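Side-chain contacts in D-xylonate dehydratase (Caulobacter crescentus, PDB 5OYN), which catalyses the dehydration of D-xylonate to 2-dehydro-3-deoxy-D-arabinonate, and of D-gluconate with similar efficiency, using a [2Fe-2S] cluster and magnesium: residues Glu412-Arg416 and Tyr417-Pro421; Leu541-Glu544 and Ala545-Ala548. All coordinates share one frame; numbering follows the deposited sequence.

Interaction 1: residues Glu412-Arg416 and Tyr417-Pro421; sequences EFRKR and YLSQP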
ATOM      1  N   GLU A 412     -46.931  -9.020  18.507  1.00 76.70           N
ATOM      2  CA  GLU A 412     -47.530  -8.342  19.651  1.00 77.32           C
ATOM      3  C   GLU A 412     -48.122  -6.996  19.243  1.00 79.20           C
ATOM      4  O   GLU A 412     -49.212  -6.626  19.699  1.00 82.02           O
ATOM      5  CB  GLU A 412     -46.492  -8.167  20.759  1.00 79.40           C
ATOM      6  CG  GLU A 412     -47.066  -8.282  22.165  1.00 88.64           C
ATOM      7  CD  GLU A 412     -47.794  -9.602  22.399  1.00101.77           C
ATOM      8  OE1 GLU A 412     -47.247 -10.662  22.017  1.00101.76           O
ATOM      9  OE2 GLU A 412     -48.917  -9.580  22.955  1.00103.82           O
ATOM     10  N   PHE A 413     -47.411  -6.250  18.392  1.00 76.34           N
ATOM     11  CA  PHE A 413     -47.946  -5.012  17.828  1.00 72.36           C
ATOM     12  C   PHE A 413     -49.231  -5.277  17.054  1.00 74.67           C
ATOM     13  O   PHE A 413     -50.202  -4.521  17.175  1.00 75.66           O
ATOM     14  CB  PHE A 413     -46.885  -4.369  16.927  1.00 66.38           C
ATOM     15  CG  PHE A 413     -47.284  -3.047  16.303  1.00 68.64           C
ATOM     16  CD1 PHE A 413     -48.086  -3.000  15.165  1.00 70.71           C
ATOM     17  CD2 PHE A 413     -46.784  -1.847  16.811  1.00 70.95           C
ATOM     18  CE1 PHE A 413     -48.423  -1.779  14.575  1.00 64.96           C
ATOM     19  CE2 PHE A 413     -47.110  -0.625  16.227  1.00 67.90           C
ATOM     20  CZ  PHE A 413     -47.935  -0.593  15.109  1.00 67.26           C
ATOM     21  N   ARG A 414     -49.249  -6.345  16.249  1.00 70.81           N
ATOM     22  CA  ARG A 414     -50.441  -6.692  15.486  1.00 70.85           C
ATOM     23  C   ARG A 414     -51.638  -6.913  16.406  1.00 73.99           C
ATOM     24  O   ARG A 414     -52.682  -6.271  16.246  1.00 73.84           O
ATOM     25  CB  ARG A 414     -50.172  -7.929  14.633  1.00 68.98           C
ATOM     26  CG  ARG A 414     -51.277  -8.233  13.637  1.00 72.20           C
ATOM     27  CD  ARG A 414     -50.858  -9.279  12.619  1.00 73.36           C
ATOM     28  NE  ARG A 414     -49.685  -8.853  11.855  1.00 87.48           N
ATOM     29  CZ  ARG A 414     -49.721  -8.050  10.791  1.00 87.39           C
ATOM     30  NH1 ARG A 414     -50.882  -7.571  10.338  1.00 83.58           N
ATOM     31  NH2 ARG A 414     -48.586  -7.725  10.179  1.00 83.39           N
ATOM     32  N   LYS A 415     -51.493  -7.802  17.395  1.00 75.76           N
ATOM     33  CA  LYS A 415     -52.580  -8.083  18.334  1.00 75.19           C
ATOM     34  C   LYS A 415     -53.078  -6.828  19.040  1.00 73.12           C
ATOM     35  O   LYS A 415     -54.270  -6.717  19.326  1.00 80.05           O
ATOM     36  CB  LYS A 415     -52.126  -9.107  19.376  1.00 75.97           C
ATOM     37  CG  LYS A 415     -52.352 -10.554  18.965  1.00 82.74           C
ATOM     38  CD  LYS A 415     -51.818 -11.523  20.016  1.00 89.38           C
ATOM     39  CE  LYS A 415     -51.011 -12.650  19.371  1.00 95.36           C
ATOM     40  NZ  LYS A 415     -49.880 -13.114  20.240  1.00 97.49           N
ATOM     41  N   ARG A 416     -52.197  -5.877  19.326  1.00 73.68           N
ATOM     42  CA  ARG A 416     -52.597  -4.731  20.133  1.00 75.93           C
ATOM     43  C   ARG A 416     -53.403  -3.708  19.334  1.00 77.68           C
ATOM     44  O   ARG A 416     -54.381  -3.154  19.849  1.00 80.15           O
ATOM     45  CB  ARG A 416     -51.363  -4.068  20.755  1.00 78.11           C
ATOM     46  CG  ARG A 416     -51.699  -3.003  21.795  1.00 79.11           C
ATOM     47  CD  ARG A 416     -50.466  -2.326  22.376  1.00 84.37           C
ATOM     48  NE  ARG A 416     -49.386  -3.267  22.651  1.00 94.09           N
ATOM     49  CZ  ARG A 416     -49.313  -4.005  23.754  1.00 97.55           C
ATOM     50  NH1 ARG A 416     -50.262  -3.904  24.683  1.00 93.91           N
ATOM     51  NH2 ARG A 416     -48.293  -4.843  23.929  1.00 91.64           N
ATOM     52  N   TYR A 417     -53.019  -3.437  18.089  1.00 77.53           N
ATOM     53  CA  TYR A 417     -53.629  -2.338  17.347  1.00 74.91           C
ATOM     54  C   TYR A 417     -54.397  -2.770  16.112  1.00 75.57           C
ATOM     55  O   TYR A 417     -55.486  -2.247  15.857  1.00 78.72           O
ATOM     56  CB  TYR A 417     -52.564  -1.317  16.928  1.00 70.16           C
ATOM     57  CG  TYR A 417     -51.680  -0.846  18.057  1.00 75.65           C
ATOM     58  CD1 TYR A 417     -52.095   0.169  18.917  1.00 72.71           C
ATOM     59  CD2 TYR A 417     -50.420  -1.410  18.259  1.00 76.50           C
ATOM     60  CE1 TYR A 417     -51.280   0.604  19.953  1.00 75.01           C
ATOM     61  CE2 TYR A 417     -49.598  -0.982  19.287  1.00 72.19           C
ATOM     62  CZ  TYR A 417     -50.029   0.023  20.128  1.00 75.40           C
ATOM     63  OH  TYR A 417     -49.209   0.437  21.149  1.00 71.23           O
ATOM     64  N   LEU A 418     -53.861  -3.692  15.321  1.00 75.72           N
ATOM     65  CA  LEU A 418     -54.479  -4.046  14.054  1.00 76.11           C
ATOM     66  C   LEU A 418     -55.422  -5.235  14.168  1.00 75.45           C
ATOM     67  O   LEU A 418     -55.737  -5.856  13.146  1.00 72.04           O
ATOM     68  CB  LEU A 418     -53.405  -4.337  13.007  1.00 72.71           C
ATOM     69  CG  LEU A 418     -52.100  -3.554  13.122  1.00 72.78           C
ATOM     70  CD1 LEU A 418     -51.103  -4.053  12.087  1.00 68.78           C
ATOM     71  CD2 LEU A 418     -52.324  -2.049  12.980  1.00 68.67           C
ATOM     72  N   SER A 419     -55.887  -5.564  15.378  1.00 72.17           N
ATOM     73  CA  SER A 419     -56.619  -6.813  15.574  1.00 84.31           C
ATOM     74  C   SER A 419     -58.006  -6.635  16.209  1.00 83.22           C
ATOM     75  O   SER A 419     -58.550  -7.605  16.755  1.00 70.54           O
ATOM     76  CB  SER A 419     -55.771  -7.777  16.410  1.00 75.88           C
ATOM     77  OG  SER A 419     -54.968  -8.594  15.577  1.00 78.66           O
ATOM     78  N   GLN A 420     -58.610  -5.438  16.135  1.00 83.49           N
ATOM     79  CA  GLN A 420     -59.848  -5.493  16.917  1.00 93.89           C
ATOM     80  C   GLN A 420     -61.010  -6.011  16.060  1.00 94.05           C
ATOM     81  O   GLN A 420     -61.073  -5.723  14.861  1.00 89.08           O
ATOM     82  CB  GLN A 420     -60.190  -4.122  17.505  1.00 91.73           C
ATOM     83  CG  GLN A 420     -61.102  -3.257  16.655  1.00 96.88           C
ATOM     84  CD  GLN A 420     -61.370  -1.902  17.282  1.00100.38           C
ATOM     85  OE1 GLN A 420     -61.751  -0.946  16.595  1.00100.27           O
ATOM     86  NE2 GLN A 420     -61.171  -1.810  18.595  1.00 97.11           N
ATOM     87  N   PRO A 421     -61.925  -6.763  16.687  1.00 89.49           N
ATOM     88  CA  PRO A 421     -62.828  -7.646  15.915  1.00 93.67           C
ATOM     89  C   PRO A 421     -63.558  -7.020  14.731  1.00 97.57           C
ATOM     90  O   PRO A 421     -63.534  -7.595  13.637  1.00 99.59           O
ATOM     91  CB  PRO A 421     -63.807  -8.129  16.989  1.00 97.87           C
ATOM     92  CG  PRO A 421     -62.969  -8.181  18.226  1.00 97.29           C
ATOM     93  CD  PRO A 421     -62.035  -6.997  18.137  1.00 86.05           C
TER

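Interaction 2: residues Leu541-Glu544 and Ala545-Ala548; sequences LVDE and ATIA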
ATOM      1  N   LEU A 541     -58.002  13.613  13.442  1.00 78.52           N
ATOM      2  CA  LEU A 541     -59.407  13.945  13.700  1.00 75.32           C
ATOM      3  C   LEU A 541     -59.461  15.308  14.387  1.00 76.98           C
ATOM      4  O   LEU A 541     -59.608  15.427  15.607  1.00 75.64           O
ATOM      5  CB  LEU A 541     -60.067  12.863  14.545  1.00 67.93           C
ATOM      6  CG  LEU A 541     -59.902  11.452  13.992  1.00 72.79           C
ATOM      7  CD1 LEU A 541     -60.578  10.429  14.893  1.00 68.73           C
ATOM      8  CD2 LEU A 541     -60.438  11.375  12.564  1.00 72.65           C
ATOM      9  N   VAL A 542     -59.326  16.354  13.571  1.00 78.72           N
ATOM     10  CA  VAL A 542     -59.272  17.742  14.023  1.00 84.16           C
ATOM     11  C   VAL A 542     -59.933  18.613  12.958  1.00 89.74           C
ATOM     12  O   VAL A 542     -59.477  18.661  11.809  1.00 86.41           O
ATOM     13  CB  VAL A 542     -57.822  18.184  14.298  1.00 82.62           C
ATOM     14  CG1 VAL A 542     -57.711  19.703  14.327  1.00 81.79           C
ATOM     15  CG2 VAL A 542     -57.315  17.579  15.611  1.00 82.32           C
ATOM     16  N   ASP A 543     -61.003  19.315  13.342  1.00 94.01           N
ATOM     17  CA  ASP A 543     -61.926  19.916  12.385  1.00 95.78           C
ATOM     18  C   ASP A 543     -61.259  21.027  11.581  1.00 95.10           C
ATOM     19  O   ASP A 543     -60.254  21.616  11.991  1.00 95.10           O
ATOM     20  CB  ASP A 543     -63.162  20.466  13.101  1.00 99.62           C
ATOM     21  CG  ASP A 543     -62.813  21.503  14.157  1.00101.88           C
ATOM     22  OD1 ASP A 543     -62.274  21.113  15.220  1.00102.43           O
ATOM     23  OD2 ASP A 543     -63.077  22.705  13.922  1.00 99.37           O
ATOM     24  N   GLU A 544     -61.860  21.316  10.417  1.00 94.80           N
ATOM     25  CA  GLU A 544     -61.316  22.301   9.483  1.00 97.58           C
ATOM     26  C   GLU A 544     -61.092  23.658  10.138  1.00 96.41           C
ATOM     27  O   GLU A 544     -60.178  24.398   9.749  1.00 86.90           O
ATOM     28  CB  GLU A 544     -62.265  22.457   8.290  1.00102.12           C
ATOM     29  CG  GLU A 544     -61.966  21.554   7.100  1.00106.85           C
ATOM     30  CD  GLU A 544     -62.326  22.202   5.766  1.00117.12           C
ATOM     31  OE1 GLU A 544     -63.034  23.235   5.773  1.00115.60           O
ATOM     32  OE2 GLU A 544     -61.903  21.678   4.709  1.00117.35           O
ATOM     33  N   ALA A 545     -61.921  24.001  11.126  1.00 99.81           N
ATOM     34  CA  ALA A 545     -61.849  25.313  11.760  1.00 99.62           C
ATOM     35  C   ALA A 545     -60.664  25.399  12.717  1.00 95.25           C
ATOM     36  O   ALA A 545     -59.871  26.346  12.648  1.00 94.40           O
ATOM     37  CB  ALA A 545     -63.167  25.614  12.484  1.00 99.59           C
ATOM     38  N   THR A 546     -60.530  24.414  13.615  1.00 93.18           N
ATOM     39  CA  THR A 546     -59.375  24.381  14.508  1.00 94.56           C
ATOM     40  C   THR A 546     -58.068  24.321  13.729  1.00 92.58           C
ATOM     41  O   THR A 546     -57.058  24.874  14.177  1.00 88.94           O
ATOM     42  CB  THR A 546     -59.457  23.187  15.463  1.00 90.20           C
ATOM     43  OG1 THR A 546     -60.789  23.061  15.975  1.00 94.10           O
ATOM     44  CG2 THR A 546     -58.495  23.379  16.621  1.00 84.22           C
ATOM     45  N   ILE A 547     -58.077  23.676  12.557  1.00 86.29           N
ATOM     46  CA  ILE A 547     -56.850  23.517  11.781  1.00 90.48           C
ATOM     47  C   ILE A 547     -56.252  24.878  11.440  1.00 91.64           C
ATOM     48  O   ILE A 547     -55.078  25.146  11.725  1.00 89.51           O
ATOM     49  CB  ILE A 547     -57.113  22.674  10.518  1.00 87.54           C
ATOM     50  CG1 ILE A 547     -57.224  21.188  10.876  1.00 82.34           C
ATOM     51  CG2 ILE A 547     -55.999  22.860   9.500  1.00 75.95           C
ATOM     52  CD1 ILE A 547     -57.367  20.271   9.668  1.00 74.04           C
ATOM     53  N   ALA A 548     -57.056  25.768  10.842  1.00 92.16           N
ATOM     54  CA  ALA A 548     -56.524  27.058  10.409  1.00 93.12           C
ATOM     55  C   ALA A 548     -56.217  27.986  11.579  1.00 93.24           C
ATOM     56  O   ALA A 548     -55.416  28.918  11.423  1.00 88.50           O
ATOM     57  CB  ALA A 548     -57.490  27.736   9.442  1.00 89.45           C
TER

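Interaction 1: residues Glu412-Arg416 and Tyr417-Pro421
The Y417 ring meets F413 with its edge and R416 with one face, at the C-terminal end of a short helix. With CG anti to the backbone N (chi1 -178°), F413 presents one face to the tyrosine, whose CD2-CE2 edge lies over it; CD2 of F413 is 3.8 Å from CE2 of Y417. The centroids are 4.9 Å apart and the planes meet at 51°, an edge-to-face pair with considerable tilt. R416 extends alongside Y417, pointing the same way, and sets its CG over the centre of one tyrosine face, 3.8 Å from the centroid and 12° off the normal. The aliphatic part of the chain makes this CH-pi contact, while the guanidinium is turned steeply against the ring and does not stack on it. In the backbone, N of Y417 donates to O of F413 at 3.2 Å, an i to i+4 helical bond.

The other flank is looser. L418, the first residue to leave helical geometry, gives R414 O a weak bond from its N at 3.0 Å, and S419 OG adds a second weak one to that same oxygen at 3.3 Å. R414 itself is exposed; CD1 of L418 lies over one face of its guanidinium, 3.9 Å from NH1 of R414. K415 is also exposed and pairs with E411, one residue before the segment.

Helix 411-417 thus ends with its aromatic side buried: Y417 OH bonds to the backbone O of E453, just before strand 455-460, while its ring meets F427 on strand 426-435 and packs against L490 and P491.

Interaction 2: residues Leu541-Glu544 and Ala545-Ala548
This is a helix N-cap at the protein surface, where the loop after strand 537-540 turns into helix 544-551, and D543 occupies the capping position. Its carboxylate serves T546, three residues on, with both oxygens. OD2 accepts from N of T546 at 3.1 Å and 162°, a nearly straight bond that nevertheless arrives well above the carboxylate plane, and it takes a weak second bond from N of A545. The carboxylate thus takes up two amides of the first turn, which have no helical carbonyl before them, that of T546 well and that of A545 weakly. The turn of CG to a place between the backbone N and the carbonyl carbon (chi1 58°) is what carries the carboxylate to these amides. The main chain of the cap joins the helix as well: O of D543 accepts from N of I547 at 3.1 Å, an i to i+4 bond.

A small apolar contact lies beside the polar cap. V542, just before the cap, brings CG1 to 3.8 Å from CG1 of I547, and outside the turn these two residues rest on D527 and W522, respectively.

A valine in place of T546 would probably keep the backbone capping bond but leave OD1 of D543 without its hydroxyl mate and the carboxylate less firmly held. In that hydroxyl bond OG1 of T546 donates to OD1 of D543 at 2.6 Å, on the syn side and 29° out of the carboxylate plane.

Interaction 1 comes first along the chain and closes a helix, whereas interaction 2 opens one more than a hundred residues later. Both fall in the C-terminal family region of the IlvD/Edd dehydratase and on the same side of the chain's centre, with their centres 29 Å apart and nearest atoms about 12 Å apart, so they do not touch. One five-stranded mixed sheet relates them: helix 411-417 leads by a loop into its middle strand 426-435, while helix 544-551 follows strand 537-540 at one edge of the sheet within this chain. Both helix ends therefore belong to the parts of the fold next to this sheet, away from the [2Fe-2S] cluster and magnesium sites.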